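Local coordinates for extracellular solute-binding protein, family 1 (Bifidobacterium longum subsp. infantis ATCC 15697, PDB 3OMB) that probably binds a solute, perhaps a carbohydrate, outside the cell for uptake by an ABC transporter, and carries a bound magnesium ion, at residues Glu107-Pro112 and Arg148-Ala153; Ala370-Leu373 and Lys377-Val380. One frame throughout, in Å; residues are numbered along the deposited sequence.

Contact 1: Glu107-Pro112 and Arg148-Ala153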
ATOM      1  N   GLU A 107      16.041 -11.494   5.240  1.00 34.19           N
ATOM      2  CA  GLU A 107      17.071 -11.224   6.239  1.00 34.99           C
ATOM      3  C   GLU A 107      17.480 -12.436   7.065  1.00 34.16           C
ATOM      4  O   GLU A 107      18.623 -12.542   7.500  1.00 33.27           O
ATOM      5  CB  GLU A 107      16.658 -10.066   7.125  1.00 35.42           C
ATOM      6  CG  GLU A 107      17.147  -8.764   6.522  1.00 40.50           C
ATOM      7  CD  GLU A 107      16.069  -7.731   6.370  1.00 45.12           C
ATOM      8  OE1 GLU A 107      14.946  -7.927   6.899  1.00 47.65           O
ATOM      9  OE2 GLU A 107      16.352  -6.712   5.702  1.00 48.06           O
ATOM     10  N   ALA A 108      16.543 -13.358   7.241  1.00 33.41           N
ATOM     11  CA  ALA A 108      16.849 -14.645   7.836  1.00 34.08           C
ATOM     12  C   ALA A 108      17.837 -15.453   6.991  1.00 34.88           C
ATOM     13  O   ALA A 108      18.577 -16.294   7.536  1.00 35.33           O
ATOM     14  CB  ALA A 108      15.597 -15.426   8.071  1.00 33.62           C
ATOM     15  N   TYR A 109      17.849 -15.195   5.681  1.00 35.41           N
ATOM     16  CA  TYR A 109      18.806 -15.816   4.763  1.00 36.41           C
ATOM     17  C   TYR A 109      20.109 -15.029   4.653  1.00 36.89           C
ATOM     18  O   TYR A 109      21.180 -15.612   4.467  1.00 36.60           O
ATOM     19  CB  TYR A 109      18.173 -16.049   3.386  1.00 36.65           C
ATOM     20  CG  TYR A 109      17.135 -17.159   3.402  1.00 37.43           C
ATOM     21  CD1 TYR A 109      17.529 -18.507   3.393  1.00 38.92           C
ATOM     22  CD2 TYR A 109      15.767 -16.871   3.447  1.00 36.38           C
ATOM     23  CE1 TYR A 109      16.585 -19.530   3.413  1.00 37.77           C
ATOM     24  CE2 TYR A 109      14.821 -17.880   3.470  1.00 35.30           C
ATOM     25  CZ  TYR A 109      15.234 -19.211   3.452  1.00 36.70           C
ATOM     26  OH  TYR A 109      14.307 -20.231   3.482  1.00 36.37           O
ATOM     27  N   GLN A 110      20.020 -13.708   4.788  1.00 37.13           N
ATOM     28  CA  GLN A 110      21.214 -12.873   4.814  1.00 38.39           C
ATOM     29  C   GLN A 110      22.028 -13.063   6.101  1.00 38.39           C
ATOM     30  O   GLN A 110      23.240 -12.968   6.075  1.00 38.51           O
ATOM     31  CB  GLN A 110      20.860 -11.402   4.603  1.00 38.51           C
ATOM     32  CG  GLN A 110      20.741 -11.026   3.128  1.00 41.48           C
ATOM     33  CD  GLN A 110      20.238  -9.607   2.915  1.00 44.03           C
ATOM     34  OE1 GLN A 110      19.365  -9.121   3.646  1.00 44.55           O
ATOM     35  NE2 GLN A 110      20.791  -8.932   1.903  1.00 45.22           N
ATOM     36  N   TYR A 111      21.345 -13.320   7.211  1.00 38.09           N
ATOM     37  CA  TYR A 111      21.998 -13.548   8.493  1.00 38.46           C
ATOM     38  C   TYR A 111      21.554 -14.906   9.013  1.00 38.01           C
ATOM     39  O   TYR A 111      20.614 -14.996   9.808  1.00 37.30           O
ATOM     40  CB  TYR A 111      21.680 -12.411   9.475  1.00 38.28           C
ATOM     41  CG  TYR A 111      22.109 -11.058   8.950  1.00 40.82           C
ATOM     42  CD1 TYR A 111      23.378 -10.534   9.243  1.00 44.10           C
ATOM     43  CD2 TYR A 111      21.265 -10.317   8.119  1.00 41.67           C
ATOM     44  CE1 TYR A 111      23.785  -9.281   8.725  1.00 45.74           C
ATOM     45  CE2 TYR A 111      21.652  -9.084   7.598  1.00 43.69           C
ATOM     46  CZ  TYR A 111      22.904  -8.567   7.904  1.00 45.17           C
ATOM     47  OH  TYR A 111      23.258  -7.347   7.374  1.00 46.59           O
ATOM     48  N   PRO A 112      22.214 -15.982   8.544  1.00 38.48           N
ATOM     49  CA  PRO A 112      21.806 -17.342   8.916  1.00 38.75           C
ATOM     50  C   PRO A 112      21.730 -17.543  10.434  1.00 38.85           C
ATOM     51  O   PRO A 112      22.545 -16.991  11.178  1.00 38.43           O
ATOM     52  CB  PRO A 112      22.897 -18.218   8.299  1.00 39.33           C
ATOM     53  CG  PRO A 112      23.406 -17.397   7.135  1.00 39.55           C
ATOM     54  CD  PRO A 112      23.390 -15.986   7.657  1.00 38.63           C
ATOM     55  N   ARG A 148       9.837 -22.446   4.510  1.00 29.04           N
ATOM     56  CA  ARG A 148      10.117 -21.868   5.833  1.00 28.91           C
ATOM     57  C   ARG A 148       9.242 -20.639   6.121  1.00 27.78           C
ATOM     58  O   ARG A 148       8.768 -19.969   5.199  1.00 27.06           O
ATOM     59  CB  ARG A 148      11.604 -21.541   6.005  1.00 28.87           C
ATOM     60  CG  ARG A 148      12.511 -22.737   5.780  1.00 31.91           C
ATOM     61  CD  ARG A 148      13.933 -22.378   6.143  1.00 36.00           C
ATOM     62  NE  ARG A 148      14.842 -23.512   6.009  1.00 38.89           N
ATOM     63  CZ  ARG A 148      15.613 -23.741   4.949  1.00 39.92           C
ATOM     64  NH1 ARG A 148      15.592 -22.932   3.894  1.00 40.89           N
ATOM     65  NH2 ARG A 148      16.400 -24.796   4.941  1.00 40.41           N
ATOM     66  N   ILE A 149       9.027 -20.354   7.400  1.00 27.28           N
ATOM     67  CA  ILE A 149       8.251 -19.171   7.777  1.00 26.81           C
ATOM     68  C   ILE A 149       9.099 -18.332   8.706  1.00 26.62           C
ATOM     69  O   ILE A 149       9.262 -18.659   9.886  1.00 27.15           O
ATOM     70  CB  ILE A 149       6.945 -19.541   8.473  1.00 26.65           C
ATOM     71  CG1 ILE A 149       6.053 -20.384   7.565  1.00 26.09           C
ATOM     72  CG2 ILE A 149       6.195 -18.264   8.942  1.00 26.95           C
ATOM     73  CD1 ILE A 149       4.778 -20.930   8.294  1.00 26.68           C
ATOM     74  N   TYR A 150       9.679 -17.272   8.164  1.00 26.01           N
ATOM     75  CA  TYR A 150      10.552 -16.424   8.950  1.00 25.08           C
ATOM     76  C   TYR A 150       9.852 -15.143   9.377  1.00 24.53           C
ATOM     77  O   TYR A 150      10.222 -14.536  10.378  1.00 24.39           O
ATOM     78  CB  TYR A 150      11.817 -16.106   8.165  1.00 25.32           C
ATOM     79  CG  TYR A 150      12.805 -17.250   8.160  1.00 26.29           C
ATOM     80  CD1 TYR A 150      13.228 -17.835   9.360  1.00 26.20           C
ATOM     81  CD2 TYR A 150      13.334 -17.736   6.963  1.00 26.85           C
ATOM     82  CE1 TYR A 150      14.137 -18.862   9.373  1.00 27.87           C
ATOM     83  CE2 TYR A 150      14.263 -18.775   6.965  1.00 26.89           C
ATOM     84  CZ  TYR A 150      14.648 -19.328   8.175  1.00 27.22           C
ATOM     85  OH  TYR A 150      15.539 -20.363   8.206  1.00 28.32           O
ATOM     86  N   ALA A 151       8.827 -14.749   8.628  1.00 23.42           N
ATOM     87  CA  ALA A 151       8.149 -13.490   8.874  1.00 22.68           C
ATOM     88  C   ALA A 151       6.691 -13.674   8.539  1.00 21.76           C
ATOM     89  O   ALA A 151       6.347 -13.874   7.394  1.00 21.18           O
ATOM     90  CB  ALA A 151       8.761 -12.352   8.001  1.00 22.16           C
ATOM     91  N   ILE A 152       5.840 -13.593   9.551  1.00 21.28           N
ATOM     92  CA  ILE A 152       4.404 -13.795   9.351  1.00 20.68           C
ATOM     93  C   ILE A 152       3.744 -12.490   8.937  1.00 20.08           C
ATOM     94  O   ILE A 152       4.049 -11.415   9.488  1.00 19.83           O
ATOM     95  CB  ILE A 152       3.756 -14.383  10.615  1.00 20.98           C
ATOM     96  CG1 ILE A 152       4.622 -15.569  11.091  1.00 22.15           C
ATOM     97  CG2 ILE A 152       2.295 -14.785  10.353  1.00 20.54           C
ATOM     98  CD1 ILE A 152       3.988 -16.511  12.108  1.00 25.85           C
ATOM     99  N   ALA A 153       2.845 -12.593   7.965  1.00 19.09           N
ATOM    100  CA  ALA A 153       2.081 -11.452   7.491  1.00 18.71           C
ATOM    101  C   ALA A 153       1.042 -11.017   8.521  1.00 18.67           C
ATOM    102  O   ALA A 153       0.802 -11.688   9.532  1.00 17.99           O
ATOM    103  CB  ALA A 153       1.392 -11.793   6.143  1.00 18.03           C
TER
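The ring of Tyr-150 takes the methyl of Ala-108 on one face and meets Tyr-109 at its edge. CB of Ala-108 sits 3.4 Å from the Tyr-150 ring centroid, a CH-pi contact over the face. It lies displaced toward the rim, with CG of Tyr-150 only 3.3 Å from Ala-108 CB. The two tyrosine rings form an offset edge-to-face pair. Their planes stand at 85° with centroids 5.3 Å apart, and CE2 of Tyr-150 approaches CE2 and CZ of Tyr-109.

Arg-148 comes to the edge of the Tyr-109 ring, at the hydroxyl. Its NH1 donates to Tyr-109 OH at 3.0 Å, and the N-H...O angle is 159°. The oxygen lies almost in the guanidinium plane, while the ring is turned 65° from that plane. The arginine chain is extended from CG to NE, which carries the guanidinium out past the phenol. CD of Arg-148 also rests 3.4 Å from Tyr-109 OH.

The same hydroxyl bonds OD2 of Asp-144, and OD1 of that aspartate takes the backbone N-H of Arg-148. A phenylalanine in place of Tyr-109 would probably leave both NH1 of Arg-148 and OD2 of Asp-144 without their shared partner.

The contact joins the end of helix 106-110 to the loop leading into strand 152-155, away from the magnesium site. Two bonds grip the phenol oxygen. With the arginine donating, the bond to Asp-144 is consistent with the phenol giving its proton to the carboxylate; the arginine's positive charge would then polarise the hydroxyl and probably strengthen its bond to the aspartate.

Contact 2: Ala370-Leu373 and Lys377-Val380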
ATOM      1  N   ALA A 370       3.362 -14.140  20.625  1.00 21.51           N
ATOM      2  CA  ALA A 370       3.048 -14.017  19.214  1.00 21.99           C
ATOM      3  C   ALA A 370       1.656 -14.593  18.930  1.00 22.20           C
ATOM      4  O   ALA A 370       0.872 -14.001  18.188  1.00 22.43           O
ATOM      5  CB  ALA A 370       4.142 -14.717  18.341  1.00 21.83           C
ATOM      6  N   ASN A 371       1.330 -15.722  19.551  1.00 22.00           N
ATOM      7  CA  ASN A 371       0.033 -16.309  19.302  1.00 22.27           C
ATOM      8  C   ASN A 371      -1.084 -15.382  19.800  1.00 22.20           C
ATOM      9  O   ASN A 371      -2.113 -15.236  19.143  1.00 22.03           O
ATOM     10  CB  ASN A 371      -0.084 -17.706  19.919  1.00 22.43           C
ATOM     11  CG  ASN A 371      -1.430 -18.347  19.633  1.00 22.37           C
ATOM     12  OD1 ASN A 371      -1.795 -18.564  18.469  1.00 22.14           O
ATOM     13  ND2 ASN A 371      -2.191 -18.627  20.686  1.00 21.49           N
ATOM     14  N   LEU A 372      -0.863 -14.746  20.947  1.00 21.91           N
ATOM     15  CA  LEU A 372      -1.853 -13.834  21.508  1.00 22.17           C
ATOM     16  C   LEU A 372      -2.055 -12.590  20.630  1.00 21.40           C
ATOM     17  O   LEU A 372      -3.169 -12.073  20.560  1.00 21.02           O
ATOM     18  CB  LEU A 372      -1.502 -13.436  22.953  1.00 22.31           C
ATOM     19  CG  LEU A 372      -1.780 -14.454  24.071  1.00 24.51           C
ATOM     20  CD1 LEU A 372      -1.059 -14.072  25.354  1.00 25.97           C
ATOM     21  CD2 LEU A 372      -3.267 -14.619  24.351  1.00 25.99           C
ATOM     22  N   LEU A 373      -0.986 -12.132  19.972  1.00 21.31           N
ATOM     23  CA  LEU A 373      -1.056 -10.978  19.051  1.00 20.54           C
ATOM     24  C   LEU A 373      -1.971 -11.255  17.870  1.00 20.02           C
ATOM     25  O   LEU A 373      -2.640 -10.352  17.373  1.00 20.34           O
ATOM     26  CB  LEU A 373       0.336 -10.552  18.561  1.00 20.53           C
ATOM     27  CG  LEU A 373       1.176  -9.797  19.597  1.00 20.35           C
ATOM     28  CD1 LEU A 373       2.610  -9.810  19.158  1.00 20.19           C
ATOM     29  CD2 LEU A 373       0.657  -8.354  19.795  1.00 18.76           C
ATOM     30  N   LYS A 377      -9.019 -10.562  20.022  1.00 22.50           N
ATOM     31  CA  LYS A 377      -8.967  -9.596  21.095  1.00 23.67           C
ATOM     32  C   LYS A 377      -7.802  -8.634  20.943  1.00 23.03           C
ATOM     33  O   LYS A 377      -7.972  -7.419  21.052  1.00 23.31           O
ATOM     34  CB  LYS A 377      -8.917 -10.304  22.455  1.00 25.17           C
ATOM     35  CG  LYS A 377      -8.581  -9.376  23.616  1.00 28.72           C
ATOM     36  CD  LYS A 377      -9.256  -9.818  24.902  1.00 33.69           C
ATOM     37  CE  LYS A 377      -8.336 -10.671  25.720  1.00 36.96           C
ATOM     38  NZ  LYS A 377      -9.049 -11.214  26.917  1.00 41.15           N
ATOM     39  N   TYR A 378      -6.613  -9.165  20.696  1.00 22.45           N
ATOM     40  CA  TYR A 378      -5.464  -8.282  20.600  1.00 22.04           C
ATOM     41  C   TYR A 378      -5.271  -7.707  19.205  1.00 21.40           C
ATOM     42  O   TYR A 378      -4.690  -6.654  19.069  1.00 22.09           O
ATOM     43  CB  TYR A 378      -4.196  -8.912  21.215  1.00 21.97           C
ATOM     44  CG  TYR A 378      -4.399  -9.111  22.694  1.00 22.22           C
ATOM     45  CD1 TYR A 378      -4.507  -8.010  23.538  1.00 22.86           C
ATOM     46  CD2 TYR A 378      -4.551 -10.390  23.247  1.00 22.01           C
ATOM     47  CE1 TYR A 378      -4.733  -8.162  24.904  1.00 23.94           C
ATOM     48  CE2 TYR A 378      -4.763 -10.562  24.625  1.00 22.71           C
ATOM     49  CZ  TYR A 378      -4.860  -9.436  25.439  1.00 23.92           C
ATOM     50  OH  TYR A 378      -5.089  -9.556  26.783  1.00 24.98           O
ATOM     51  N   SER A 379      -5.815  -8.355  18.178  1.00 21.06           N
ATOM     52  CA  SER A 379      -5.649  -7.817  16.830  1.00 20.15           C
ATOM     53  C   SER A 379      -6.504  -6.567  16.649  1.00 19.46           C
ATOM     54  O   SER A 379      -6.031  -5.567  16.101  1.00 19.47           O
ATOM     55  CB  SER A 379      -5.919  -8.864  15.756  1.00 19.83           C
ATOM     56  OG  SER A 379      -4.871  -9.834  15.748  1.00 20.07           O
ATOM     57  N   VAL A 380      -7.745  -6.634  17.114  1.00 18.74           N
ATOM     58  CA  VAL A 380      -8.649  -5.493  17.072  1.00 19.41           C
ATOM     59  C   VAL A 380      -8.148  -4.303  17.910  1.00 19.69           C
ATOM     60  O   VAL A 380      -8.235  -3.144  17.476  1.00 19.83           O
ATOM     61  CB  VAL A 380     -10.077  -5.898  17.511  1.00 19.45           C
ATOM     62  CG1 VAL A 380     -10.945  -4.681  17.651  1.00 19.95           C
ATOM     63  CG2 VAL A 380     -10.692  -6.883  16.481  1.00 18.23           C
TER
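Tyr-378 and Ser-379 face the end of helix 363-373 from the first turn of helix 376-384. The two consecutive helices are joined by a very short break, in a chain that probably has the type 2 periplasmic binding protein fold. The nearest CA atoms, those of Leu-373 and Tyr-378, are 5.4 Å apart.

Tyr-378 directs its CB toward the preceding helix. Its ring turns one edge to the backbone carbonyl of Leu-372. That oxygen lies near the ring plane, 3.5 Å from CD2 of Tyr-378 and 3.4 Å from its CB. Both partners are carbons, and these are van der Waals approaches; the oxygen's hydrogen bond is to OG of Ser-375 in the break. CG of Tyr-378 stands beside its backbone N and anti to the carbonyl carbon (chi1 -64°), which swings the ring to the side where CD2 meets the carbonyl oxygen. CB of Leu-372 completes the apolar contact, 4.3 Å from CD2 of Tyr-378. On one face of the ring, CG of Lys-377 sits 4.0 Å above the plane, over its centre. The far end of the ring reaches helix 59-68, where Tyr-378 OH bonds OD2 of Asp-67.

The leucines work differently. Leu-372 sends its side chain to Leu-64 and Cys-68 of helix 59-68. CB of Leu-373 points away from the second helix, and its side chain packs on Leu-64 of helix 59-68 and Leu-354 of strand 352-356, so Leu-373 meets this contact through its carbonyl.

That carbonyl faces Ser-379. OG of Ser-379 accepts from the backbone N of Trp-425. Its single proton is not assigned to one acceptor: O of Ser-375 is within reach, and O of Leu-373 lies 2.8 Å from Ser-379 OG.

Contact 1 is partly buried and lies toward the surface; contact 2 is mostly buried. Both sit about 22 Å from the centre of the chain, and their nearest atoms are about 6 Å apart. They share no helix or strand, but strand 352-356 comes between them. Ile-152 bonds to its Gly-353 and Leu-354, and Ala-370 and Leu-373 pack on Leu-354. Tyr-374, just after helix 363-373, also bonds Ala-153 O. The chemistry differs with place. Contact 1 joins segments distant in sequence through aromatic rings and a charged side chain. Contact 2 joins neighbouring helices, where neutral side chains meet backbone carbonyls at a helix end.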